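PDB 6GRH: microcin B17-processing protein McbD from Escherichia coli str. K-12 substr. MG1655, which is needed to process the inactive microcin B17 precursor into the active peptide, probably as the ATP-dependent YcaO cyclodehydratase working with McbB and McbC. Local coordinates for residues M16-K21 / T28-W33; S42-T47 / E261-Y266; S10-T15 / E57-R62. The protein carries 1 engineered substitution. One frame throughout, in Å; residues are numbered along the deposited sequence.

Interaction 1: residues M16-K21 / T28-W33; sequences MAMSPK and TFSQIW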
# COMPACT_ATOMS: atom_id res chain seq x y z
N MET E 16 -0.96 25.57 -1.20
CA MET E 16 -2.35 25.48 -0.80
C MET E 16 -2.48 24.42 0.28
O MET E 16 -1.81 23.37 0.24
CB MET E 16 -3.29 25.13 -1.93
CG MET E 16 -4.72 25.12 -1.41
SD MET E 16 -5.93 25.00 -2.70
CE MET E 16 -7.39 25.16 -1.68
N ALA E 17 -3.31 24.71 1.27
CA ALA E 17 -3.56 23.78 2.36
C ALA E 17 -4.99 23.92 2.91
O ALA E 17 -5.53 25.01 3.03
CB ALA E 17 -2.54 23.99 3.46
N MET E 18 -5.61 22.78 3.19
CA MET E 18 -6.84 22.72 3.95
C MET E 18 -6.41 22.35 5.36
O MET E 18 -5.74 21.34 5.57
CB MET E 18 -7.75 21.67 3.35
CG MET E 18 -9.08 21.52 4.06
SD MET E 18 -10.02 20.22 3.23
CE MET E 18 -9.82 18.85 4.35
N SER E 19 -6.78 23.16 6.32
CA SER E 19 -6.41 22.90 7.71
C SER E 19 -7.14 21.69 8.35
O SER E 19 -8.35 21.57 8.23
CB SER E 19 -6.65 24.15 8.56
OG SER E 19 -6.33 23.84 9.91
N PRO E 20 -6.40 20.80 9.03
CA PRO E 20 -7.04 19.83 9.91
C PRO E 20 -7.85 20.52 10.98
O PRO E 20 -7.55 21.68 11.35
CB PRO E 20 -5.85 19.14 10.60
CG PRO E 20 -4.71 19.36 9.71
CD PRO E 20 -4.92 20.70 9.09
N LYS E 21 -8.87 19.82 11.48
CA LYS E 21 -9.67 20.28 12.60
C LYS E 21 -10.15 19.05 13.37
O LYS E 21 -10.45 18.02 12.77
CB LYS E 21 -10.86 21.10 12.10
CG LYS E 21 -11.95 20.24 11.46
CD LYS E 21 -12.99 21.09 10.75
CE LYS E 21 -13.83 20.23 9.81
NZ LYS E 21 -14.75 20.98 8.92
N THR E 28 -14.62 24.08 7.61
CA THR E 28 -13.33 23.82 7.06
C THR E 28 -12.75 25.16 6.65
O THR E 28 -13.47 26.00 6.12
CB THR E 28 -13.45 22.89 5.84
OG1 THR E 28 -13.89 21.60 6.27
CG2 THR E 28 -12.12 22.72 5.08
N PHE E 29 -11.43 25.30 6.84
CA PHE E 29 -10.69 26.48 6.49
C PHE E 29 -9.61 26.06 5.50
O PHE E 29 -8.86 25.10 5.77
CB PHE E 29 -10.04 27.03 7.75
CG PHE E 29 -9.19 28.25 7.52
CD1 PHE E 29 -9.76 29.53 7.44
CD2 PHE E 29 -7.80 28.13 7.39
CE1 PHE E 29 -8.96 30.65 7.23
CE2 PHE E 29 -7.00 29.25 7.21
CZ PHE E 29 -7.57 30.51 7.13
N SER E 30 -9.54 26.75 4.37
CA SER E 30 -8.53 26.47 3.34
C SER E 30 -7.81 27.76 3.02
O SER E 30 -8.42 28.81 2.99
CB SER E 30 -9.16 25.91 2.06
OG SER E 30 -9.77 24.65 2.29
N GLN E 31 -6.51 27.66 2.75
CA GLN E 31 -5.70 28.84 2.59
C GLN E 31 -4.64 28.63 1.51
O GLN E 31 -4.09 27.54 1.38
CB GLN E 31 -5.05 29.18 3.93
CG GLN E 31 -4.23 30.45 3.93
CD GLN E 31 -3.82 30.90 5.32
OE1 GLN E 31 -4.34 31.87 5.84
NE2 GLN E 31 -2.89 30.20 5.92
N ILE E 32 -4.40 29.68 0.72
CA ILE E 32 -3.31 29.73 -0.22
C ILE E 32 -2.32 30.81 0.22
O ILE E 32 -2.71 31.93 0.48
CB ILE E 32 -3.82 29.98 -1.65
CG1 ILE E 32 -4.57 28.72 -2.10
CG2 ILE E 32 -2.68 30.32 -2.60
CD1 ILE E 32 -5.34 28.85 -3.38
N TRP E 33 -1.04 30.45 0.31
CA TRP E 33 0.03 31.39 0.64
C TRP E 33 0.91 31.51 -0.61
O TRP E 33 1.20 30.51 -1.27
CB TRP E 33 0.81 30.93 1.88
CG TRP E 33 2.06 31.76 2.24
CD1 TRP E 33 2.08 32.95 2.90
CD2 TRP E 33 3.44 31.43 1.97
NE1 TRP E 33 3.38 33.39 3.04
CE2 TRP E 33 4.23 32.47 2.49
CE3 TRP E 33 4.07 30.35 1.35
CZ2 TRP E 33 5.63 32.48 2.40
CZ3 TRP E 33 5.47 30.36 1.25
CH2 TRP E 33 6.23 31.42 1.77
O HOH W 1 -10.39 23.17 8.52
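Met16 and Ile32 form a non-hydrogen-bonded pair in an antiparallel beta hairpin, their CA atoms 4.4 Å apart. In the Met16 conformer described, one of two modelled, CG stands anti to the backbone N (chi1 -178°) and comes within 3.7 Å of Ile32 CG1, the side chains crossing obliquely. At the other end Thr28 uses both branches. Its methyl CG2 lies 3.4 Å from Met18 CG, tighter than ordinary van der Waals contact, while its hydroxyl OG1 takes a hydrogen bond from Lys21 NZ at 2.9 Å. The lysine chain, likewise modelled twice, meets the threonine at about a right angle. In between, Ala17 and Gln31 exchange backbone hydrogen bonds, Ala17 N to Gln31 O at 2.9 Å and Gln31 N to Ala17 O at 2.8 Å, and Ser19 N donates to Phe29 O; a water bridges Ser19 O to Phe29 N. Met16 also touches Ile51 of helix 47-66. Lys21 NZ also bonds to Met26 O and forms a salt bridge with Glu294 of the McbB chain. A largely apolar face, with Ser30 OG held by Ser50, thus gives way to a charged end, where the McbB carboxylate probably stabilises the lysine ammonium.

Interaction 2: residues S42-T47 / E261-Y266; sequences SAAGET and ELWQSY
Ala44 meets Trp263 where the last strand of the N-terminal four-stranded antiparallel sheet, 41-45, lies against helix 251-275. The Ala44 methyl approaches the indole at its edge, in the ring plane, with CB 3.6 Å from Trp263 CZ3. In the tryptophan CG is anti to the backbone N (chi1 -179°), and with chi2 at 79° the six-membered ring ends nearer the strand than the direction of CB suggests. Gln264 fills the neighbouring place: its CB is 4.4 Å from Ala44 CB, and its extended chain carries CD to 3.8 Å from Ser42 OG and 4.0 Å from Ala43 CA. The short segment axes approach to 8.3 Å at 130° between their directions, and side chains rather than backbones close the gap.

In the next shell, Phe29 of the adjacent strand touches both Ser42 and Gln264, while Trp263 packs on Pro27 and on Ile201 of helix 196-208. Backbone hydrogen bonds pair Ala43 with Ser30 and Gly45 with Thr28, fixing the strand in its sheet. Ala43 points its methyl away from the helix, and its carbonyl is hydrogen-bonded to Ser50 OG. Beyond Gly45 the chain turns into helix 47-66, with Glu46 as N-cap: OE2 accepts from Leu48 N and OE1 from Lys49 N.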
# COMPACT_ATOMS: atom_id res chain seq x y z
N SER E 42 -7.96 33.01 1.68
CA SER E 42 -8.62 31.92 2.37
C SER E 42 -10.14 31.96 2.26
O SER E 42 -10.71 32.96 1.86
CB SER E 42 -8.22 31.96 3.84
OG SER E 42 -8.71 33.14 4.42
N ALA E 43 -10.76 30.85 2.62
CA ALA E 43 -12.20 30.71 2.67
C ALA E 43 -12.53 29.66 3.69
O ALA E 43 -11.74 28.74 3.95
CB ALA E 43 -12.75 30.31 1.32
N ALA E 44 -13.73 29.77 4.22
CA ALA E 44 -14.21 28.82 5.17
C ALA E 44 -15.65 28.46 4.87
O ALA E 44 -16.40 29.29 4.34
CB ALA E 44 -14.07 29.38 6.58
N GLY E 45 -16.01 27.24 5.22
CA GLY E 45 -17.37 26.75 5.11
C GLY E 45 -17.40 25.25 4.98
O GLY E 45 -16.53 24.56 5.52
N GLU E 46 -18.39 24.76 4.25
CA GLU E 46 -18.41 23.37 3.82
C GLU E 46 -17.08 23.08 3.12
O GLU E 46 -16.53 23.97 2.47
CB GLU E 46 -19.60 23.11 2.91
CG GLU E 46 -19.74 21.66 2.43
CD GLU E 46 -19.03 21.38 1.09
OE1 GLU E 46 -18.93 22.31 0.25
OE2 GLU E 46 -18.56 20.22 0.89
N THR E 47 -16.58 21.86 3.25
CA THR E 47 -15.24 21.52 2.74
C THR E 47 -14.95 21.94 1.30
O THR E 47 -13.96 22.66 1.05
CB THR E 47 -14.95 20.01 2.91
OG1 THR E 47 -14.98 19.67 4.30
CG2 THR E 47 -13.59 19.65 2.39
N GLU E 261 -18.21 34.20 7.80
CA GLU E 261 -17.28 35.31 7.56
C GLU E 261 -16.71 35.85 8.88
O GLU E 261 -15.52 36.08 8.98
CB GLU E 261 -17.95 36.45 6.79
CG GLU E 261 -18.29 36.11 5.34
CD GLU E 261 -17.12 36.29 4.38
OE1 GLU E 261 -16.21 37.12 4.65
OE2 GLU E 261 -17.12 35.62 3.33
N LEU E 262 -17.56 36.01 9.88
CA LEU E 262 -17.07 36.40 11.21
C LEU E 262 -16.06 35.39 11.77
O LEU E 262 -14.97 35.76 12.17
CB LEU E 262 -18.23 36.62 12.18
CG LEU E 262 -17.89 37.28 13.52
CD1 LEU E 262 -19.10 38.01 14.12
CD2 LEU E 262 -17.32 36.27 14.52
N TRP E 263 -16.42 34.11 11.80
CA TRP E 263 -15.52 33.08 12.28
C TRP E 263 -14.17 33.09 11.55
O TRP E 263 -13.10 33.00 12.17
CB TRP E 263 -16.16 31.71 12.13
CG TRP E 263 -15.28 30.63 12.63
CD1 TRP E 263 -15.08 30.28 13.92
CD2 TRP E 263 -14.42 29.82 11.84
NE1 TRP E 263 -14.14 29.26 13.98
CE2 TRP E 263 -13.73 28.96 12.72
CE3 TRP E 263 -14.17 29.74 10.47
CZ2 TRP E 263 -12.81 28.01 12.27
CZ3 TRP E 263 -13.25 28.79 10.01
CH2 TRP E 263 -12.58 27.93 10.92
N GLN E 264 -14.22 33.22 10.23
CA GLN E 264 -13.01 33.35 9.44
C GLN E 264 -12.12 34.51 9.89
O GLN E 264 -10.93 34.33 10.09
CB GLN E 264 -13.35 33.46 7.94
CG GLN E 264 -12.08 33.40 7.10
CD GLN E 264 -12.30 33.43 5.60
OE1 GLN E 264 -11.49 32.88 4.85
NE2 GLN E 264 -13.36 34.09 5.14
N SER E 265 -12.69 35.71 10.08
CA SER E 265 -11.87 36.85 10.52
C SER E 265 -11.40 36.65 11.93
O SER E 265 -10.29 36.99 12.25
CB SER E 265 -12.64 38.16 10.43
OG SER E 265 -12.97 38.40 9.08
N TYR E 266 -12.26 36.11 12.78
CA TYR E 266 -11.92 35.83 14.18
C TYR E 266 -10.71 34.89 14.25
O TYR E 266 -9.73 35.19 14.95
CB TYR E 266 -13.12 35.18 14.85
CG TYR E 266 -13.00 34.84 16.31
CD1 TYR E 266 -12.22 33.78 16.75
CD2 TYR E 266 -13.76 35.53 17.24
CE1 TYR E 266 -12.14 33.46 18.10
CE2 TYR E 266 -13.70 35.21 18.58
CZ TYR E 266 -12.89 34.17 19.01
OH TYR E 266 -12.83 33.83 20.33

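Interaction 3: residues S10-T15 / E57-R62; sequences SAWPAT and EYFERR
Tyr58 meets Pro13, in the loop ahead of strand 15-18, with its CG anti to the backbone N (chi1 174°), while chi2 sets the rotation of the ring. The proline lies over one face of that ring in a CH-pi contact: Pro13 CG is 3.9 Å from the centroid of the Tyr58 ring, 21° off its normal, and Pro13 CB lies 3.6 Å from Tyr58 CZ. In Trp12, CG is anti to the carbonyl carbon (chi1 -56°); the far end of the indole, at CZ3, reaches Phe59. There Trp12 CZ3 and Phe59 CZ are 3.6 Å apart, the phenyl carbon at the edge of the indole and near its plane. Arg62, one helical turn beyond Tyr58, offers a guanidinium face to the tyrosine, whose CE2 is 3.7 Å above the plane. At the edge of the same guanidinium lies Ala11 O, 3.1 Å from Arg62 NH1.

The loop is shaped by an ST turn in which Trp12 N donates to Ser10 OG at 2.8 Å. Trp12 NE1 bonds to Pro283 O of one McbB chain, and the indole stacks on Trp215 of another. Within the chain, Tyr58 OH bonds to Asp34 and Arg62 NE forms a salt bridge with Glu67. Helix and loop therefore join through aromatic and proline carbons, while Trp12 NE1, Tyr58 OH and Arg62 NE find partners elsewhere; Glu67 would be expected to offset the guanidinium charge.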
# COMPACT_ATOMS: atom_id res chain seq x y z
N SER E 10 7.27 28.42 -10.55
CA SER E 10 5.99 27.94 -11.05
C SER E 10 5.04 29.10 -11.30
O SER E 10 5.14 30.16 -10.66
CB SER E 10 5.33 26.99 -10.05
OG SER E 10 4.02 26.61 -10.46
N ALA E 11 4.12 28.89 -12.23
CA ALA E 11 3.00 29.78 -12.41
C ALA E 11 2.10 29.79 -11.17
O ALA E 11 1.41 30.79 -10.93
CB ALA E 11 2.17 29.36 -13.62
N TRP E 12 2.08 28.67 -10.42
CA TRP E 12 1.13 28.44 -9.34
C TRP E 12 1.71 28.88 -7.97
O TRP E 12 2.91 29.02 -7.81
CB TRP E 12 0.67 26.94 -9.37
CG TRP E 12 0.10 26.67 -10.73
CD1 TRP E 12 0.71 26.04 -11.77
CD2 TRP E 12 -1.11 27.20 -11.25
NE1 TRP E 12 -0.07 26.10 -12.90
CE2 TRP E 12 -1.20 26.81 -12.61
CE3 TRP E 12 -2.17 27.93 -10.69
CZ2 TRP E 12 -2.29 27.13 -13.41
CZ3 TRP E 12 -3.26 28.25 -11.49
CH2 TRP E 12 -3.30 27.85 -12.85
N PRO E 13 0.85 29.15 -7.00
CA PRO E 13 1.32 29.71 -5.74
C PRO E 13 2.10 28.73 -4.90
O PRO E 13 1.99 27.51 -5.08
CB PRO E 13 0.04 30.12 -5.03
CG PRO E 13 -0.98 29.24 -5.61
CD PRO E 13 -0.62 29.05 -7.03
N ALA E 14 2.82 29.28 -3.93
CA ALA E 14 3.67 28.48 -3.06
C ALA E 14 2.99 27.30 -2.39
O ALA E 14 3.52 26.20 -2.42
CB ALA E 14 4.34 29.36 -2.01
N THR E 15 1.86 27.54 -1.75
CA THR E 15 1.24 26.52 -0.94
C THR E 15 -0.26 26.67 -0.97
O THR E 15 -0.78 27.78 -0.82
CB THR E 15 1.69 26.60 0.55
OG1 THR E 15 1.11 27.74 1.18
CG2 THR E 15 3.19 26.67 0.68
N GLU E 57 -10.54 33.14 -4.34
CA GLU E 57 -9.98 34.30 -3.66
C GLU E 57 -8.54 34.58 -4.15
O GLU E 57 -8.19 35.74 -4.42
CB GLU E 57 -10.00 34.07 -2.15
CG GLU E 57 -9.49 35.20 -1.26
CD GLU E 57 -10.38 36.42 -1.29
OE1 GLU E 57 -11.61 36.25 -1.22
OE2 GLU E 57 -9.84 37.54 -1.40
N TYR E 58 -7.76 33.52 -4.29
CA TYR E 58 -6.42 33.64 -4.82
C TYR E 58 -6.42 34.18 -6.26
O TYR E 58 -5.68 35.12 -6.55
CB TYR E 58 -5.68 32.28 -4.78
CG TYR E 58 -4.36 32.37 -5.47
CD1 TYR E 58 -3.31 33.01 -4.85
CD2 TYR E 58 -4.17 31.86 -6.74
CE1 TYR E 58 -2.08 33.13 -5.47
CE2 TYR E 58 -2.92 31.98 -7.37
CZ TYR E 58 -1.90 32.63 -6.74
OH TYR E 58 -0.68 32.74 -7.33
N PHE E 59 -7.21 33.57 -7.15
CA PHE E 59 -7.26 34.03 -8.53
C PHE E 59 -7.71 35.51 -8.60
O PHE E 59 -7.13 36.30 -9.35
CB PHE E 59 -8.22 33.21 -9.39
CG PHE E 59 -7.58 32.06 -10.11
CD1 PHE E 59 -7.15 32.22 -11.43
CD2 PHE E 59 -7.51 30.79 -9.54
CE1 PHE E 59 -6.59 31.16 -12.14
CE2 PHE E 59 -6.96 29.71 -10.24
CZ PHE E 59 -6.51 29.88 -11.54
N GLU E 60 -8.72 35.85 -7.80
CA GLU E 60 -9.25 37.22 -7.76
C GLU E 60 -8.17 38.23 -7.35
O GLU E 60 -7.91 39.18 -8.05
CB GLU E 60 -10.41 37.32 -6.78
CG GLU E 60 -11.01 38.72 -6.71
CD GLU E 60 -11.77 38.96 -5.42
OE1 GLU E 60 -12.60 38.10 -5.08
OE2 GLU E 60 -11.55 40.02 -4.76
N ARG E 61 -7.59 38.02 -6.18
CA ARG E 61 -6.59 38.92 -5.64
C ARG E 61 -5.33 39.00 -6.47
O ARG E 61 -4.78 40.10 -6.65
CB ARG E 61 -6.28 38.57 -4.18
CG ARG E 61 -7.54 38.73 -3.32
CD ARG E 61 -7.30 39.49 -2.04
NE ARG E 61 -6.48 38.68 -1.17
CZ ARG E 61 -6.90 38.04 -0.08
NH1 ARG E 61 -8.16 38.10 0.36
NH2 ARG E 61 -6.01 37.36 0.61
N ARG E 62 -4.90 37.87 -7.01
CA ARG E 62 -3.76 37.89 -7.90
C ARG E 62 -4.03 38.75 -9.14
O ARG E 62 -3.16 39.51 -9.59
CB ARG E 62 -3.32 36.49 -8.31
CG ARG E 62 -2.06 36.51 -9.17
CD ARG E 62 -1.61 35.10 -9.51
NE ARG E 62 -2.58 34.36 -10.35
CZ ARG E 62 -2.31 33.20 -10.96
NH1 ARG E 62 -1.13 32.58 -10.85
NH2 ARG E 62 -3.22 32.66 -11.71

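Interaction 1 lies within the small N-terminal sheet, and interactions 2 and 3 join it and the loop before strand 15-18 to helices. Interactions 1 and 2, centred 10 Å apart, lie on neighbouring strands; Thr28 OG1 lies 3.0 Å from Thr47 OG1, a probable hydrogen bond. Interaction 3 is centred 14 Å from interaction 1, which nests in the loop it closes; Ile32 CG2 touches both Pro13 CG and Tyr58 CD1 at 3.6 Å. Interactions 2 and 3 are centred 19 Å apart. Helix 251-275 lies on the face of Phe29, Ser42 and Ala44, and helix 47-66 on the opposite face, with Ile32 and Ser30. A glycerol, probably from the crystallisation liquor, lies about 5 Å from the Ala43 side chain.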